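Local coordinates for protein phosphotransferase system, mannose/fructose/N-acetylgalactosamine-specific component IIB (Thermoanaerobacter tengcongensis, PDB 3LFJ) that probably passes a phosphoryl group from a phosphohistidine partner protein to an incoming sugar, as the IIB component of a mannose-type phosphotransferase system, at residues I24-I29 and T40-G45; R112-G117 and T156-D161; S138-L143 and L164-D169; K149-L154 and I173-V178. One frame throughout, in Å; residues are numbered along the deposited sequence.

Interaction 1 (I24-I29 and T40-G45); sequences IVFARI and TRWMKG
F26 on strand 22-30 and W42 on helix 38-43 mark the nearest backbone approach, 9.7 Å between their CA atoms, so side chains alone bridge strand and helix. The benzene part of the W42 indole lies beside the F26 ring, with W42 CZ3 3.6 Å from F26 CZ. The two planes differ by only 29°, yet the centroids are 5.2 Å apart, which leaves little overlap between the rings. R28 meets the pyrrole end of the same indole. Its CG is anti to the backbone N (chi1 170°), and the chain then runs extended to NE, carrying the guanidinium to where W42 NE1 sits 3.1 Å above its plane, near the edge of the group. NE1 and R28 NH2 are both donors and do not bond each other: NE1 donates to the carbonyl O of M166 and NH2 to that of Q165, while R28 NH1, which also bonds weakly to the M166 carbonyl, forms a salt bridge with D30. With an alanine in place of W42, F26 would probably lose its indole neighbour and the M166 carbonyl its stronger donor, and one face of the guanidinium would be left without the indole. Two buried donors are thus each satisfied by a neighbouring carbonyl, which implies that strand and helix are joined through the loop after strand 161-164, with M166 O as their shared acceptor.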
loop_
_atom_site.group_PDB
_atom_site.type_symbol
_atom_site.label_atom_id
_atom_site.label_comp_id
_atom_site.label_asym_id
_atom_site.label_seq_id
_atom_site.Cartn_x
_atom_site.Cartn_y
_atom_site.Cartn_z
ATOM N N ILE A 24 5.878 8.460 7.018
ATOM C CA ILE A 24 4.881 7.619 6.362
ATOM C C ILE A 24 3.521 7.886 6.990
ATOM O O ILE A 24 3.289 7.532 8.151
ATOM C CB ILE A 24 5.254 6.159 6.519
ATOM C CG1 ILE A 24 6.637 5.943 5.908
ATOM C CG2 ILE A 24 4.200 5.262 5.836
ATOM C CD1 ILE A 24 7.361 4.781 6.495
ATOM N N VAL A 25 2.626 8.518 6.231
ATOM C CA VAL A 25 1.317 8.872 6.793
ATOM C C VAL A 25 0.259 7.799 6.566
ATOM O O VAL A 25 -0.752 7.771 7.265
ATOM C CB VAL A 25 0.801 10.230 6.273
ATOM C CG1 VAL A 25 1.792 11.331 6.616
ATOM C CG2 VAL A 25 0.530 10.191 4.761
ATOM N N PHE A 26 0.495 6.918 5.594
ATOM C CA PHE A 26 -0.448 5.854 5.276
ATOM C C PHE A 26 0.255 4.881 4.351
ATOM O O PHE A 26 1.254 5.245 3.724
ATOM C CB PHE A 26 -1.679 6.423 4.561
ATOM C CG PHE A 26 -2.921 5.594 4.733
ATOM C CD1 PHE A 26 -3.568 5.533 5.965
ATOM C CD2 PHE A 26 -3.453 4.891 3.665
ATOM C CE1 PHE A 26 -4.721 4.795 6.128
ATOM C CE2 PHE A 26 -4.619 4.147 3.825
ATOM C CZ PHE A 26 -5.242 4.097 5.061
ATOM N N ALA A 27 -0.257 3.658 4.276
ATOM C CA ALA A 27 0.233 2.682 3.297
ATOM C C ALA A 27 -0.945 1.879 2.794
ATOM O O ALA A 27 -1.817 1.478 3.568
ATOM C CB ALA A 27 1.299 1.779 3.896
ATOM N N ARG A 28 -0.967 1.638 1.492
ATOM C CA ARG A 28 -2.096 0.965 0.854
ATOM C C ARG A 28 -1.580 -0.012 -0.200
ATOM O O ARG A 28 -0.612 0.276 -0.916
ATOM C CB ARG A 28 -3.015 2.003 0.210
ATOM C CG ARG A 28 -4.105 1.436 -0.709
ATOM C CD ARG A 28 -5.003 2.569 -1.171
ATOM N NE ARG A 28 -5.954 2.152 -2.195
ATOM C CZ ARG A 28 -7.175 1.676 -1.936
ATOM N NH1 ARG A 28 -7.951 1.325 -2.941
ATOM N NH2 ARG A 28 -7.611 1.530 -0.684
ATOM N N ILE A 29 -2.238 -1.165 -0.273
ATOM C CA ILE A 29 -1.974 -2.150 -1.327
ATOM C C ILE A 29 -3.147 -2.142 -2.297
ATOM O O ILE A 29 -4.302 -2.352 -1.906
ATOM C CB ILE A 29 -1.762 -3.566 -0.751
ATOM C CG1 ILE A 29 -0.440 -3.593 0.052
ATOM C CG2 ILE A 29 -1.765 -4.618 -1.892
ATOM C CD1 ILE A 29 -0.238 -4.821 0.931
ATOM N N THR A 40 -7.791 10.035 -5.467
ATOM C CA THR A 40 -8.220 11.404 -5.231
ATOM C C THR A 40 -8.999 11.442 -3.920
ATOM O O THR A 40 -8.797 12.332 -3.088
ATOM C CB THR A 40 -9.048 11.922 -6.412
ATOM O OG1 THR A 40 -8.223 11.933 -7.586
ATOM C CG2 THR A 40 -9.557 13.331 -6.140
ATOM N N ARG A 41 -9.848 10.439 -3.709
ATOM C CA ARG A 41 -10.562 10.307 -2.446
ATOM C C ARG A 41 -9.614 10.106 -1.260
ATOM O O ARG A 41 -9.708 10.803 -0.258
ATOM C CB ARG A 41 -11.593 9.175 -2.508
ATOM C CG ARG A 41 -12.607 9.326 -3.632
ATOM C CD ARG A 41 -13.727 8.308 -3.476
ATOM N NE ARG A 41 -14.663 8.373 -4.593
ATOM C CZ ARG A 41 -15.689 9.213 -4.653
ATOM N NH1 ARG A 41 -15.916 10.056 -3.653
ATOM N NH2 ARG A 41 -16.488 9.207 -5.711
ATOM N N TRP A 42 -8.678 9.165 -1.383
ATOM C CA TRP A 42 -7.751 8.893 -0.293
ATOM C C TRP A 42 -6.893 10.098 0.082
ATOM O O TRP A 42 -6.679 10.354 1.263
ATOM C CB TRP A 42 -6.858 7.683 -0.622
ATOM C CG TRP A 42 -7.578 6.385 -0.394
ATOM C CD1 TRP A 42 -8.093 5.547 -1.349
ATOM C CD2 TRP A 42 -7.884 5.790 0.874
ATOM N NE1 TRP A 42 -8.702 4.469 -0.745
ATOM C CE2 TRP A 42 -8.593 4.595 0.615
ATOM C CE3 TRP A 42 -7.638 6.158 2.203
ATOM C CZ2 TRP A 42 -9.064 3.766 1.640
ATOM C CZ3 TRP A 42 -8.099 5.322 3.229
ATOM C CH2 TRP A 42 -8.802 4.139 2.933
ATOM N N MET A 43 -6.410 10.839 -0.915
ATOM C CA MET A 43 -5.464 11.909 -0.630
ATOM C C MET A 43 -6.110 13.103 0.053
ATOM O O MET A 43 -5.415 13.894 0.677
ATOM C CB MET A 43 -4.713 12.337 -1.884
ATOM C CG MET A 43 -3.727 11.271 -2.390
ATOM S SD MET A 43 -2.641 10.522 -1.140
ATOM C CE MET A 43 -1.490 11.854 -0.831
ATOM N N LYS A 44 -7.429 13.221 -0.045
ATOM C CA LYS A 44 -8.106 14.307 0.668
ATOM C C LYS A 44 -7.894 14.230 2.183
ATOM O O LYS A 44 -7.930 15.248 2.880
ATOM C CB LYS A 44 -9.584 14.382 0.283
ATOM C CG LYS A 44 -9.773 15.209 -0.986
ATOM C CD LYS A 44 -11.148 15.078 -1.607
ATOM C CE LYS A 44 -11.226 15.932 -2.866
ATOM N NZ LYS A 44 -12.554 15.851 -3.532
ATOM N N GLY A 45 -7.638 13.025 2.681
ATOM C CA GLY A 45 -7.322 12.818 4.077
ATOM C C GLY A 45 -5.873 13.076 4.462
ATOM O O GLY A 45 -5.524 13.000 5.640
#

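Interaction 2 (R112-G117 and T156-D161)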
loop_
_atom_site.group_PDB
_atom_site.type_symbol
_atom_site.label_atom_id
_atom_site.label_comp_id
_atom_site.label_asym_id
_atom_site.label_seq_id
_atom_site.Cartn_x
_atom_site.Cartn_y
_atom_site.Cartn_z
ATOM N N ARG A 112 8.629 -7.035 1.575
ATOM C CA ARG A 112 10.043 -6.762 1.347
ATOM C C ARG A 112 10.510 -5.445 1.970
ATOM O O ARG A 112 11.604 -5.383 2.570
ATOM C CB ARG A 112 10.373 -6.797 -0.146
ATOM C CG ARG A 112 10.328 -8.196 -0.720
ATOM C CD ARG A 112 10.317 -8.148 -2.241
ATOM N NE ARG A 112 11.529 -7.512 -2.744
ATOM C CZ ARG A 112 11.617 -6.936 -3.941
ATOM N NH1 ARG A 112 10.547 -6.912 -4.725
ATOM N NH2 ARG A 112 12.766 -6.384 -4.336
ATOM N N VAL A 113 9.718 -4.377 1.846
ATOM C CA VAL A 113 10.145 -3.115 2.432
ATOM C C VAL A 113 10.055 -3.124 3.950
ATOM O O VAL A 113 10.898 -2.542 4.614
ATOM C CB VAL A 113 9.438 -1.866 1.869
ATOM C CG1 VAL A 113 9.770 -1.687 0.381
ATOM C CG2 VAL A 113 7.968 -1.919 2.104
ATOM N N MET A 114 9.045 -3.780 4.501
ATOM C CA MET A 114 8.983 -3.869 5.955
ATOM C C MET A 114 10.126 -4.735 6.486
ATOM O O MET A 114 10.737 -4.402 7.501
ATOM C CB MET A 114 7.624 -4.383 6.408
ATOM C CG MET A 114 6.519 -3.428 6.014
ATOM S SD MET A 114 4.966 -3.787 6.850
ATOM C CE MET A 114 5.379 -3.254 8.504
ATOM N N ASP A 115 10.430 -5.828 5.802
ATOM C CA ASP A 115 11.590 -6.646 6.187
ATOM C C ASP A 115 12.906 -5.877 6.080
ATOM O O ASP A 115 13.880 -6.186 6.787
ATOM C CB ASP A 115 11.654 -7.935 5.371
ATOM C CG ASP A 115 10.573 -8.928 5.762
ATOM O OD1 ASP A 115 9.907 -8.728 6.819
ATOM O OD2 ASP A 115 10.380 -9.910 5.010
ATOM N N GLY A 116 12.936 -4.872 5.211
ATOM C CA GLY A 116 14.097 -4.019 5.057
ATOM C C GLY A 116 14.170 -2.872 6.049
ATOM O O GLY A 116 15.090 -2.062 5.989
ATOM N N GLY A 117 13.180 -2.779 6.938
ATOM C CA GLY A 117 13.222 -1.824 8.033
ATOM C C GLY A 117 12.352 -0.588 7.894
ATOM O O GLY A 117 12.357 0.293 8.754
ATOM N N THR A 156 2.186 -9.513 13.469
ATOM C CA THR A 156 2.920 -10.071 14.603
ATOM C C THR A 156 4.309 -9.457 14.769
ATOM O O THR A 156 4.700 -9.076 15.874
ATOM C CB THR A 156 3.036 -11.601 14.490
ATOM O OG1 THR A 156 1.724 -12.173 14.447
ATOM C CG2 THR A 156 3.794 -12.186 15.692
ATOM N N LYS A 157 5.051 -9.355 13.669
ATOM C CA LYS A 157 6.426 -8.878 13.718
ATOM C C LYS A 157 6.545 -7.376 13.891
ATOM O O LYS A 157 7.457 -6.900 14.565
ATOM C CB LYS A 157 7.192 -9.265 12.440
ATOM C CG LYS A 157 7.421 -10.745 12.231
ATOM C CD LYS A 157 8.344 -10.962 11.035
ATOM C CE LYS A 157 8.604 -12.438 10.795
ATOM N NZ LYS A 157 9.430 -12.650 9.574
ATOM N N TYR A 158 5.649 -6.622 13.254
ATOM C CA TYR A 158 5.825 -5.186 13.133
ATOM C C TYR A 158 4.701 -4.364 13.766
ATOM O O TYR A 158 4.757 -3.135 13.773
ATOM C CB TYR A 158 5.973 -4.814 11.657
ATOM C CG TYR A 158 7.121 -5.529 10.979
ATOM C CD1 TYR A 158 8.423 -5.370 11.431
ATOM C CD2 TYR A 158 6.899 -6.376 9.892
ATOM C CE1 TYR A 158 9.475 -6.028 10.812
ATOM C CE2 TYR A 158 7.950 -7.044 9.264
ATOM C CZ TYR A 158 9.232 -6.860 9.734
ATOM O OH TYR A 158 10.282 -7.514 9.132
ATOM N N ASN A 159 3.688 -5.052 14.292
ATOM C CA ASN A 159 2.547 -4.380 14.932
ATOM C C ASN A 159 1.776 -3.477 13.987
ATOM O O ASN A 159 1.227 -2.460 14.385
ATOM C CB ASN A 159 2.965 -3.578 16.172
ATOM C CG ASN A 159 1.788 -3.306 17.099
ATOM O OD1 ASN A 159 0.935 -4.175 17.293
ATOM N ND2 ASN A 159 1.731 -2.099 17.669
ATOM N N VAL A 160 1.744 -3.850 12.717
ATOM C CA VAL A 160 0.963 -3.091 11.754
ATOM C C VAL A 160 -0.537 -3.356 11.904
ATOM O O VAL A 160 -0.970 -4.498 12.067
ATOM C CB VAL A 160 1.403 -3.406 10.305
ATOM C CG1 VAL A 160 1.302 -4.889 10.031
ATOM C CG2 VAL A 160 0.574 -2.612 9.313
ATOM N N ASP A 161 -1.322 -2.287 11.841
ATOM C CA ASP A 161 -2.771 -2.400 11.850
ATOM C C ASP A 161 -3.202 -2.638 10.413
ATOM O O ASP A 161 -3.062 -1.746 9.569
ATOM C CB ASP A 161 -3.373 -1.094 12.386
ATOM C CG ASP A 161 -4.898 -1.100 12.400
ATOM O OD1 ASP A 161 -5.490 -0.007 12.305
ATOM O OD2 ASP A 161 -5.507 -2.183 12.495
#
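M114, the first residue of 112-117 to reach across, slides past Y158 with the two side chains running in opposite directions. Its CB lies 3.9 Å from Y158 CE2, near the far half of the ring, and its chain turns at chi3 (72°) to bring CE back to the root of the tyrosine, 3.6 Å from Y158 CB. SD is 5.3 Å from the ring centroid and 47° off the normal, an oblique Met-aromatic contact. The same methyl group comes more loosely to V160, with CE 4.4 Å from its CB. D115 follows and supplies the polar half of the contact. Y158 OH donates to D115 OD1 over 2.6 Å, reaching the anti side of the carboxylate at 18° out of its plane, while OD1 in turn sits at the ring's edge, in the plane of the ring. D115 OD2 has its own mate in a salt bridge with K111, one turn earlier. These residues join the C-terminal ends of helices 107-115 and 145-158. The second helix belongs to the beta-alpha-beta crossover that takes the chain from strand 122-127 to its parallel neighbour 161-164, and V160 sits just before that last strand. One face of the Y158 ring is covered by its own neighbour K157, whose CB stands 3.8 Å above the ring centre. Beyond D115 the helix closes in a Schellman motif with G117 at positive phi, after which the chain goes on to strand 122-127; G117 N donates to M114 O over 3.0 Å.

Interaction 3 (S138-L143 and L164-D169); sequences SQSVSL and LQMIPD
S140 lays its short side chain alongside the stem of M166: S140 OG is 3.8 Å from M166 CG, and S140 CB is 3.9 Å from M166 SD. M166 has CG anti to the backbone N (chi1 -166°), and its chain stays extended to SD before bending, which puts the middle of the thioether, rather than its methyl end, against the serine. The hydroxyl of S140 also has a weak hydrogen bond to the G126 carbonyl. A glycine in place of M166 would probably leave S140 without its apolar cover and open a gap between the two loops. The turn presenting S140 is an ST motif: S138 OG accepts from V141 N at 3.0 Å with an angle of 137° at the hydrogen, and weakly from S140 N as well, while S138 N donates to V141 O. Next in sequence, V141 uses CG1 to touch L164 CD2 at 3.6 Å. The two side chains cross obliquely, and both also lie on I125 of strand 122-127. Segment 138-143 thus combines the tip and returning strand of the hairpin formed by strands 135-136 and 142-143, and it packs where strand 161-164 gives way to the loop that leads to the antiparallel edge strand 173-174. That loop is held by a backbone bond between Q165 and I125 and by S170 OG, which accepts from I167 N.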
loop_
_atom_site.group_PDB
_atom_site.type_symbol
_atom_site.label_atom_id
_atom_site.label_comp_id
_atom_site.label_asym_id
_atom_site.label_seq_id
_atom_site.Cartn_x
_atom_site.Cartn_y
_atom_site.Cartn_z
ATOM N N SER A 138 -14.361 -9.314 -0.820
ATOM C CA SER A 138 -15.176 -8.180 -1.220
ATOM C C SER A 138 -15.052 -7.961 -2.720
ATOM O O SER A 138 -14.257 -8.628 -3.386
ATOM C CB SER A 138 -14.720 -6.933 -0.454
ATOM O OG SER A 138 -13.425 -6.553 -0.895
ATOM N N GLN A 139 -15.828 -7.022 -3.257
ATOM C CA GLN A 139 -15.740 -6.674 -4.666
ATOM C C GLN A 139 -14.316 -6.257 -5.035
ATOM O O GLN A 139 -13.872 -6.492 -6.160
ATOM C CB GLN A 139 -16.723 -5.549 -5.005
ATOM C CG GLN A 139 -17.066 -5.409 -6.482
ATOM C CD GLN A 139 -15.928 -4.837 -7.306
ATOM N N SER A 140 -13.590 -5.663 -4.084
ATOM C CA SER A 140 -12.251 -5.184 -4.412
ATOM C C SER A 140 -11.132 -6.106 -3.959
ATOM O O SER A 140 -10.024 -6.008 -4.470
ATOM C CB SER A 140 -12.002 -3.764 -3.875
ATOM O OG SER A 140 -12.079 -3.718 -2.472
ATOM N N VAL A 141 -11.396 -6.980 -2.995
ATOM C CA VAL A 141 -10.312 -7.791 -2.436
ATOM C C VAL A 141 -10.616 -9.287 -2.342
ATOM O O VAL A 141 -11.648 -9.688 -1.796
ATOM C CB VAL A 141 -9.904 -7.294 -1.029
ATOM C CG1 VAL A 141 -8.873 -8.241 -0.383
ATOM C CG2 VAL A 141 -9.332 -5.879 -1.111
ATOM N N SER A 142 -9.710 -10.091 -2.893
ATOM C CA SER A 142 -9.663 -11.537 -2.671
ATOM C C SER A 142 -8.266 -11.878 -2.156
ATOM O O SER A 142 -7.289 -11.221 -2.527
ATOM C CB SER A 142 -9.894 -12.284 -3.989
ATOM O OG SER A 142 -11.195 -12.039 -4.501
ATOM N N LEU A 143 -8.147 -12.903 -1.311
ATOM C CA LEU A 143 -6.842 -13.245 -0.734
ATOM C C LEU A 143 -6.653 -14.755 -0.642
ATOM O O LEU A 143 -7.605 -15.479 -0.346
ATOM C CB LEU A 143 -6.690 -12.650 0.672
ATOM C CG LEU A 143 -6.635 -11.122 0.811
ATOM C CD1 LEU A 143 -6.779 -10.706 2.266
ATOM C CD2 LEU A 143 -5.334 -10.579 0.237
ATOM N N LEU A 164 -8.955 -4.127 5.402
ATOM C CA LEU A 164 -9.449 -4.009 4.043
ATOM C C LEU A 164 -10.394 -2.836 3.974
ATOM O O LEU A 164 -11.296 -2.712 4.804
ATOM C CB LEU A 164 -10.231 -5.263 3.661
ATOM C CG LEU A 164 -9.431 -6.490 3.229
ATOM C CD1 LEU A 164 -8.493 -6.981 4.312
ATOM C CD2 LEU A 164 -10.408 -7.586 2.814
ATOM N N GLN A 165 -10.205 -1.979 2.986
ATOM C CA GLN A 165 -11.109 -0.857 2.760
ATOM C C GLN A 165 -10.851 -0.251 1.391
ATOM O O GLN A 165 -9.720 0.135 1.069
ATOM C CB GLN A 165 -10.957 0.218 3.836
ATOM C CG GLN A 165 -12.102 1.229 3.828
ATOM C CD GLN A 165 -11.936 2.302 4.887
ATOM O OE1 GLN A 165 -10.829 2.576 5.349
ATOM N NE2 GLN A 165 -13.051 2.913 5.285
ATOM N N MET A 166 -11.889 -0.154 0.575
ATOM C CA MET A 166 -11.707 0.270 -0.802
ATOM C C MET A 166 -11.449 1.777 -0.901
ATOM O O MET A 166 -10.467 2.212 -1.511
ATOM C CB MET A 166 -12.927 -0.137 -1.628
ATOM C CG MET A 166 -12.703 -0.057 -3.111
ATOM S SD MET A 166 -14.147 -0.568 -4.049
ATOM C CE MET A 166 -15.354 0.654 -3.517
ATOM N N ILE A 167 -12.351 2.564 -0.313
ATOM C CA ILE A 167 -12.231 4.013 -0.263
ATOM C C ILE A 167 -12.561 4.485 1.151
ATOM O O ILE A 167 -13.046 3.713 1.974
ATOM C CB ILE A 167 -13.119 4.716 -1.309
ATOM C CG1 ILE A 167 -14.559 4.198 -1.220
ATOM C CG2 ILE A 167 -12.538 4.520 -2.715
ATOM C CD1 ILE A 167 -15.507 4.803 -2.254
ATOM N N PRO A 168 -12.261 5.751 1.454
ATOM C CA PRO A 168 -12.364 6.151 2.860
ATOM C C PRO A 168 -13.741 5.978 3.491
ATOM O O PRO A 168 -13.816 5.795 4.707
ATOM C CB PRO A 168 -11.963 7.627 2.818
ATOM C CG PRO A 168 -10.976 7.683 1.686
ATOM C CD PRO A 168 -11.544 6.753 0.644
ATOM N N ASP A 169 -14.795 6.008 2.685
ATOM C CA ASP A 169 -16.147 5.943 3.231
ATOM C C ASP A 169 -16.807 4.587 3.020
ATOM O O ASP A 169 -17.991 4.412 3.331
ATOM C CB ASP A 169 -17.011 7.060 2.632
ATOM C CG ASP A 169 -16.605 8.434 3.135
ATOM O OD1 ASP A 169 -15.906 8.495 4.167
ATOM O OD2 ASP A 169 -16.982 9.441 2.494
#

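Interaction 4 (K149-L154 and I173-V178)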
loop_
_atom_site.group_PDB
_atom_site.type_symbol
_atom_site.label_atom_id
_atom_site.label_comp_id
_atom_site.label_asym_id
_atom_site.label_seq_id
_atom_site.Cartn_x
_atom_site.Cartn_y
_atom_site.Cartn_z
ATOM N N LYS A 149 -1.764 -15.429 5.752
ATOM C CA LYS A 149 -0.668 -15.806 6.649
ATOM C C LYS A 149 0.429 -14.738 6.641
ATOM O O LYS A 149 0.969 -14.363 7.688
ATOM C CB LYS A 149 -0.094 -17.177 6.266
ATOM C CG LYS A 149 -1.001 -18.351 6.628
ATOM N N THR A 150 0.744 -14.193 5.496
ATOM C CA THR A 150 1.731 -13.128 5.379
ATOM C C THR A 150 1.262 -11.860 6.086
ATOM O O THR A 150 2.077 -11.169 6.737
ATOM C CB THR A 150 2.029 -12.827 3.898
ATOM O OG1 THR A 150 2.548 -14.002 3.264
ATOM C CG2 THR A 150 3.169 -11.829 3.775
ATOM N N LEU A 151 0.026 -11.514 5.943
ATOM C CA LEU A 151 -0.472 -10.317 6.603
ATOM C C LEU A 151 -0.416 -10.472 8.124
ATOM O O LEU A 151 -0.017 -9.549 8.833
ATOM C CB LEU A 151 -1.885 -9.973 6.132
ATOM C CG LEU A 151 -1.962 -9.485 4.677
ATOM C CD1 LEU A 151 -3.408 -9.277 4.270
ATOM C CD2 LEU A 151 -1.170 -8.206 4.501
ATOM N N LEU A 152 -0.772 -11.660 8.597
ATOM C CA LEU A 152 -0.698 -11.967 10.023
ATOM C C LEU A 152 0.732 -11.865 10.536
ATOM O O LEU A 152 0.971 -11.374 11.643
ATOM C CB LEU A 152 -1.262 -13.358 10.291
ATOM C CG LEU A 152 -2.789 -13.418 10.200
ATOM C CD1 LEU A 152 -3.301 -14.843 10.283
ATOM C CD2 LEU A 152 -3.413 -12.556 11.289
ATOM N N GLU A 153 1.680 -12.328 9.729
ATOM C CA GLU A 153 3.086 -12.259 10.097
ATOM C C GLU A 153 3.575 -10.810 10.185
ATOM O O GLU A 153 4.350 -10.462 11.082
ATOM C CB GLU A 153 3.928 -13.085 9.122
ATOM C CG GLU A 153 5.417 -12.991 9.329
ATOM C CD GLU A 153 6.189 -13.829 8.324
ATOM O OE1 GLU A 153 5.812 -13.836 7.130
ATOM O OE2 GLU A 153 7.178 -14.474 8.730
ATOM N N LEU A 154 3.124 -9.954 9.272
ATOM C CA LEU A 154 3.471 -8.542 9.365
ATOM C C LEU A 154 2.909 -7.912 10.647
ATOM O O LEU A 154 3.592 -7.134 11.314
ATOM C CB LEU A 154 2.978 -7.776 8.138
ATOM C CG LEU A 154 3.617 -8.117 6.794
ATOM C CD1 LEU A 154 3.031 -7.177 5.756
ATOM C CD2 LEU A 154 5.124 -7.990 6.826
ATOM N N ILE A 173 -12.942 -3.766 6.983
ATOM C CA ILE A 173 -12.891 -5.091 7.608
ATOM C C ILE A 173 -11.495 -5.358 8.170
ATOM O O ILE A 173 -10.531 -5.464 7.413
ATOM C CB ILE A 173 -13.231 -6.203 6.597
ATOM C CG1 ILE A 173 -14.595 -5.946 5.951
ATOM C CG2 ILE A 173 -13.204 -7.571 7.289
ATOM C CD1 ILE A 173 -14.938 -6.912 4.817
ATOM N N HIS A 174 -11.362 -5.462 9.489
ATOM C CA HIS A 174 -10.047 -5.738 10.063
ATOM C C HIS A 174 -9.551 -7.141 9.735
ATOM O O HIS A 174 -10.339 -8.045 9.470
ATOM C CB HIS A 174 -10.036 -5.501 11.574
ATOM C CG HIS A 174 -10.536 -4.146 11.958
ATOM N ND1 HIS A 174 -9.693 -3.084 12.204
ATOM C CD2 HIS A 174 -11.795 -3.667 12.091
ATOM C CE1 HIS A 174 -10.412 -2.013 12.491
ATOM N NE2 HIS A 174 -11.691 -2.341 12.432
ATOM N N LEU A 175 -8.230 -7.300 9.732
ATOM C CA LEU A 175 -7.605 -8.573 9.423
ATOM C C LEU A 175 -8.161 -9.703 10.298
ATOM O O LEU A 175 -8.433 -10.797 9.807
ATOM C CB LEU A 175 -6.085 -8.472 9.587
ATOM C CG LEU A 175 -5.272 -9.733 9.297
ATOM C CD1 LEU A 175 -5.570 -10.276 7.898
ATOM C CD2 LEU A 175 -3.770 -9.460 9.498
ATOM N N THR A 176 -8.325 -9.442 11.591
ATOM C CA THR A 176 -8.803 -10.490 12.492
ATOM C C THR A 176 -10.180 -11.002 12.074
ATOM O O THR A 176 -10.464 -12.201 12.170
ATOM C CB THR A 176 -8.852 -9.999 13.944
ATOM O OG1 THR A 176 -9.641 -8.806 14.015
ATOM C CG2 THR A 176 -7.455 -9.699 14.437
ATOM N N THR A 177 -11.023 -10.091 11.589
ATOM C CA THR A 177 -12.361 -10.439 11.114
ATOM C C THR A 177 -12.292 -11.253 9.833
ATOM O O THR A 177 -13.101 -12.159 9.610
ATOM C CB THR A 177 -13.206 -9.179 10.862
ATOM O OG1 THR A 177 -13.318 -8.432 12.076
ATOM C CG2 THR A 177 -14.595 -9.548 10.361
ATOM N N VAL A 178 -11.322 -10.921 8.983
ATOM C CA VAL A 178 -11.104 -11.666 7.753
ATOM C C VAL A 178 -10.800 -13.127 8.063
ATOM O O VAL A 178 -11.355 -14.042 7.439
ATOM C CB VAL A 178 -9.932 -11.057 6.929
ATOM C CG1 VAL A 178 -9.510 -11.996 5.801
ATOM C CG2 VAL A 178 -10.332 -9.699 6.373
#
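L152 on helix 145-158 and L175 at the start of helix 175-182 are the nearest backbone points, 7.7 Å between CA atoms, close enough for one leucine to span the gap. That leucine is L175. With CG anti to its own backbone N (chi1 -180°), it sends CD2 into the angle between two neighbouring residues of the longer helix. There CD2 meets the methyl L152 CD2 at 3.6 Å, the two side chains crossing at a slant, and also comes to L151 CB at 3.9 Å. It touches the backbone as well, with L175 CD2 3.8 Å from the carbonyl carbon of L151. No hydrogen bond joins the segments, so the fit rests on apolar surface alone. H174 occupies the N-cap position of the second helix, and its carbonyl O takes the helical bond from V178 N at 3.1 Å. The leucines also reach the sheet: L151 rests on L123 and I125, and L175 on V162. The two helices, the second entered from the antiparallel edge strand 173-174, thus form part of the helical layer on one face of the mainly parallel sheet, consistent with the open alpha/beta fold of this IIB family.

In the fold
All four contacts are arranged about one mixed seven-stranded sheet. Along the chain interaction 1 closes before the others open, whereas interactions 2, 3 and 4 interleave. Interactions 2 and 4 share helix 145-158, their centres about 13 Å apart, and touch where M114 and V160 reach L154. Interaction 3 lies about 14 Å from the centres of both interactions 1 and 4: Q165 and M166 accept from R28 and W42, and L164 pairs with I173 through the backbone. The loop 164-169 therefore ties the central strand 22-30 and its helix to the edge strand 173-174, while interaction 2 sits at the far ends of the helices, about 21 Å between centres from interaction 3.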